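Local coordinates for Mgp-operon protein 3 (Mycoplasma pneumoniae, PDB 6RJ1) that is a membrane-associated adhesin that probably takes part in sugar-dependent attachment of the pathogen to host cells, at residues 480-491 and 704-714. Sequence-based numbering, arbitrary orientation.
Sequences VVGEDQESGKAT and LKSARENAQST
A beta hairpin packs against a helix where Val480 and Thr491, from the adjacent antiparallel strands 477-482 and 487-492, meet one side of helix 701-712, whose residues 704-712 cross residues 480-482 at 88°. The Val480 side chain crosses those of Leu704 and Arg708 at about a right angle: CG2 touches Leu704 CD2 at 3.9 Å and the methyl of Ala707, while CG1, held anti to the backbone N (chi1 175°), rests on the backbone O of Leu704. On the second strand, Thr491 OG1 donates to Ala707 O over 2.7 Å, from above the carbonyl plane; the helical N-H of Ala711 reaches that oxygen from the opposite face, so two donors grip it. The methyl of Ala711 fits against the carbonyl oxygens of Lys489 and Ala490, each 3.4 Å from its CB. These strands belong to the mixed sheet that also carries 125-135 and 464-468. The Arg708 chain, bent at chi2 and chi3, carries its guanidinium toward the turn; Gly482 N lies over one face, near the rim, and Gln485 CD at the edge, the amide nearly upright at 84°. Gln485 OE1 instead accepts from Gly482 N at 3.3 Å, closing the turn, and Gln712 OE1 takes a weak bond from Lys489 N.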
loop_
_atom_site.group_PDB
_atom_site.type_symbol
_atom_site.label_atom_id
_atom_site.label_comp_id
_atom_site.label_asym_id
_atom_site.label_seq_id
_atom_site.Cartn_x
_atom_site.Cartn_y
_atom_site.Cartn_z
ATOM N N VAL A 480 10.606 -9.256 11.571
ATOM C CA VAL A 480 11.929 -8.859 12.040
ATOM C C VAL A 480 12.443 -10.166 12.680
ATOM O O VAL A 480 12.002 -10.551 13.775
ATOM C CB VAL A 480 11.990 -7.648 13.015
ATOM C CG1 VAL A 480 13.423 -7.426 13.504
ATOM C CG2 VAL A 480 11.450 -6.380 12.372
ATOM N N VAL A 481 13.272 -10.900 11.935
ATOM C CA VAL A 481 13.784 -12.200 12.374
ATOM C C VAL A 481 15.298 -12.203 12.475
ATOM O O VAL A 481 15.970 -11.457 11.764
ATOM C CB VAL A 481 13.260 -13.383 11.497
ATOM C CG1 VAL A 481 11.767 -13.595 11.681
ATOM C CG2 VAL A 481 13.591 -13.185 10.021
ATOM N N GLY A 482 15.818 -13.044 13.357
ATOM C CA GLY A 482 17.253 -13.223 13.519
ATOM C C GLY A 482 17.737 -14.263 12.531
ATOM O O GLY A 482 17.019 -15.227 12.234
ATOM N N GLU A 483 18.946 -14.064 11.998
ATOM C CA GLU A 483 19.580 -14.989 11.057
ATOM C C GLU A 483 19.795 -16.347 11.759
ATOM O O GLU A 483 19.536 -17.399 11.177
ATOM C CB GLU A 483 20.919 -14.393 10.604
ATOM C CG GLU A 483 21.463 -14.977 9.316
ATOM C CD GLU A 483 22.814 -14.439 8.879
ATOM O OE1 GLU A 483 23.380 -15.001 7.914
ATOM O OE2 GLU A 483 23.311 -13.469 9.499
ATOM N N ASP A 484 20.210 -16.291 13.033
ATOM C CA ASP A 484 20.476 -17.413 13.926
ATOM C C ASP A 484 19.221 -18.222 14.303
ATOM O O ASP A 484 19.359 -19.399 14.652
ATOM C CB ASP A 484 21.155 -16.886 15.204
ATOM C CG ASP A 484 20.382 -15.763 15.889
ATOM O OD1 ASP A 484 20.272 -14.662 15.291
ATOM O OD2 ASP A 484 19.883 -15.984 17.018
ATOM N N GLN A 485 18.018 -17.585 14.290
ATOM C CA GLN A 485 16.730 -18.200 14.660
ATOM C C GLN A 485 16.259 -19.274 13.668
ATOM O O GLN A 485 16.644 -19.244 12.502
ATOM C CB GLN A 485 15.634 -17.127 14.803
ATOM C CG GLN A 485 15.722 -16.267 16.068
ATOM C CD GLN A 485 14.495 -15.392 16.290
ATOM O OE1 GLN A 485 13.911 -14.812 15.357
ATOM N NE2 GLN A 485 14.085 -15.260 17.548
ATOM N N GLU A 486 15.421 -20.216 14.136
ATOM C CA GLU A 486 14.837 -21.290 13.320
ATOM C C GLU A 486 13.542 -20.792 12.675
ATOM O O GLU A 486 13.169 -21.243 11.590
ATOM C CB GLU A 486 14.526 -22.523 14.188
ATOM C CG GLU A 486 15.727 -23.401 14.501
ATOM C CD GLU A 486 15.991 -24.526 13.519
ATOM O OE1 GLU A 486 16.452 -24.242 12.390
ATOM O OE2 GLU A 486 15.760 -25.699 13.889
ATOM N N SER A 487 12.846 -19.885 13.377
ATOM C CA SER A 487 11.583 -19.275 12.973
ATOM C C SER A 487 11.402 -17.928 13.689
ATOM O O SER A 487 12.172 -17.594 14.592
ATOM C CB SER A 487 10.412 -20.218 13.265
ATOM O OG SER A 487 9.530 -19.763 14.281
ATOM N N GLY A 488 10.385 -17.179 13.277
ATOM C CA GLY A 488 10.061 -15.892 13.868
ATOM C C GLY A 488 8.657 -15.452 13.541
ATOM O O GLY A 488 8.252 -15.506 12.378
ATOM N N LYS A 489 7.900 -15.035 14.570
ATOM C CA LYS A 489 6.525 -14.543 14.441
ATOM C C LYS A 489 6.560 -13.132 13.883
ATOM O O LYS A 489 7.549 -12.412 14.085
ATOM C CB LYS A 489 5.808 -14.527 15.798
ATOM C CG LYS A 489 5.472 -15.897 16.360
ATOM C CD LYS A 489 5.081 -15.799 17.822
ATOM C CE LYS A 489 4.830 -17.163 18.403
ATOM N NZ LYS A 489 4.264 -17.086 19.770
ATOM N N ALA A 490 5.484 -12.739 13.177
ATOM C CA ALA A 490 5.354 -11.405 12.611
ATOM C C ALA A 490 4.913 -10.411 13.684
ATOM O O ALA A 490 4.340 -10.799 14.717
ATOM C CB ALA A 490 4.341 -11.427 11.481
ATOM N N THR A 491 5.180 -9.125 13.434
ATOM C CA THR A 491 4.768 -8.003 14.277
ATOM C C THR A 491 3.549 -7.390 13.599
ATOM O O THR A 491 3.576 -7.165 12.392
ATOM C CB THR A 491 5.894 -6.957 14.396
ATOM O OG1 THR A 491 7.128 -7.608 14.699
ATOM C CG2 THR A 491 5.590 -5.870 15.430
ATOM N N LEU A 704 13.931 -1.757 15.507
ATOM C CA LEU A 704 13.700 -3.058 14.883
ATOM C C LEU A 704 13.671 -4.161 15.934
ATOM O O LEU A 704 12.851 -5.068 15.831
ATOM C CB LEU A 704 14.773 -3.364 13.825
ATOM C CG LEU A 704 14.643 -2.634 12.488
ATOM C CD1 LEU A 704 15.900 -2.783 11.666
ATOM C CD2 LEU A 704 13.429 -3.104 11.695
ATOM N N LYS A 705 14.540 -4.060 16.967
ATOM C CA LYS A 705 14.629 -5.023 18.069
ATOM C C LYS A 705 13.351 -5.019 18.898
ATOM O O LYS A 705 12.947 -6.079 19.371
ATOM C CB LYS A 705 15.838 -4.730 18.952
ATOM C CG LYS A 705 16.302 -5.922 19.778
ATOM C CD LYS A 705 17.507 -5.553 20.596
ATOM C CE LYS A 705 17.876 -6.659 21.556
ATOM N NZ LYS A 705 19.233 -6.471 22.153
ATOM N N SER A 706 12.702 -3.837 19.048
ATOM C CA SER A 706 11.445 -3.691 19.771
ATOM C C SER A 706 10.325 -4.411 19.041
ATOM O O SER A 706 9.482 -5.020 19.692
ATOM C CB SER A 706 11.101 -2.220 19.959
ATOM O OG SER A 706 12.053 -1.621 20.822
ATOM N N ALA A 707 10.343 -4.377 17.690
ATOM C CA ALA A 707 9.363 -5.046 16.841
ATOM C C ALA A 707 9.511 -6.567 16.938
ATOM O O ALA A 707 8.498 -7.266 16.959
ATOM C CB ALA A 707 9.506 -4.581 15.402
ATOM N N ARG A 708 10.763 -7.072 17.042
ATOM C CA ARG A 708 11.045 -8.503 17.190
ATOM C C ARG A 708 10.580 -8.977 18.569
ATOM O O ARG A 708 9.939 -10.023 18.668
ATOM C CB ARG A 708 12.540 -8.811 16.954
ATOM C CG ARG A 708 12.977 -10.201 17.412
ATOM C CD ARG A 708 13.916 -10.892 16.460
ATOM N NE ARG A 708 15.298 -10.450 16.623
ATOM C CZ ARG A 708 16.323 -11.270 16.814
ATOM N NH1 ARG A 708 16.131 -12.581 16.886
ATOM N NH2 ARG A 708 17.552 -10.785 16.937
ATOM N N GLU A 709 10.887 -8.187 19.622
ATOM C CA GLU A 709 10.513 -8.468 21.008
ATOM C C GLU A 709 8.998 -8.454 21.176
ATOM O O GLU A 709 8.452 -9.360 21.809
ATOM C CB GLU A 709 11.200 -7.489 21.974
ATOM C CG GLU A 709 12.666 -7.817 22.219
ATOM C CD GLU A 709 13.514 -6.783 22.946
ATOM O OE1 GLU A 709 12.992 -5.693 23.278
ATOM O OE2 GLU A 709 14.713 -7.069 23.179
ATOM N N ASN A 710 8.316 -7.461 20.569
ATOM C CA ASN A 710 6.852 -7.330 20.577
ATOM C C ASN A 710 6.185 -8.535 19.892
ATOM O O ASN A 710 5.120 -8.962 20.333
ATOM C CB ASN A 710 6.434 -6.021 19.909
ATOM C CG ASN A 710 4.955 -5.794 19.788
ATOM O OD1 ASN A 710 4.295 -5.305 20.699
ATOM N ND2 ASN A 710 4.406 -6.092 18.643
ATOM N N ALA A 711 6.816 -9.081 18.835
ATOM C CA ALA A 711 6.314 -10.244 18.103
ATOM C C ALA A 711 6.463 -11.540 18.916
ATOM O O ALA A 711 5.570 -12.390 18.884
ATOM C CB ALA A 711 7.043 -10.373 16.777
ATOM N N GLN A 712 7.589 -11.680 19.645
ATOM C CA GLN A 712 7.938 -12.860 20.442
ATOM C C GLN A 712 7.174 -12.974 21.764
ATOM O O GLN A 712 7.183 -14.048 22.372
ATOM C CB GLN A 712 9.461 -12.929 20.671
ATOM C CG GLN A 712 10.187 -13.968 19.792
ATOM C CD GLN A 712 10.037 -13.784 18.284
ATOM O OE1 GLN A 712 9.382 -14.580 17.597
ATOM N NE2 GLN A 712 10.656 -12.747 17.732
ATOM N N SER A 713 6.491 -11.893 22.190
ATOM C CA SER A 713 5.690 -11.857 23.414
ATOM C C SER A 713 4.433 -12.717 23.243
ATOM O O SER A 713 3.706 -12.570 22.252
ATOM C CB SER A 713 5.315 -10.420 23.767
ATOM O OG SER A 713 4.661 -10.350 25.022
ATOM N N THR A 714 4.206 -13.634 24.208
ATOM C CA THR A 714 3.080 -14.570 24.230
ATOM C C THR A 714 2.024 -14.143 25.233
ATOM O O THR A 714 2.155 -14.418 26.423
ATOM C CB THR A 714 3.553 -16.023 24.423
ATOM O OG1 THR A 714 4.579 -16.077 25.421
ATOM C CG2 THR A 714 4.048 -16.644 23.134
#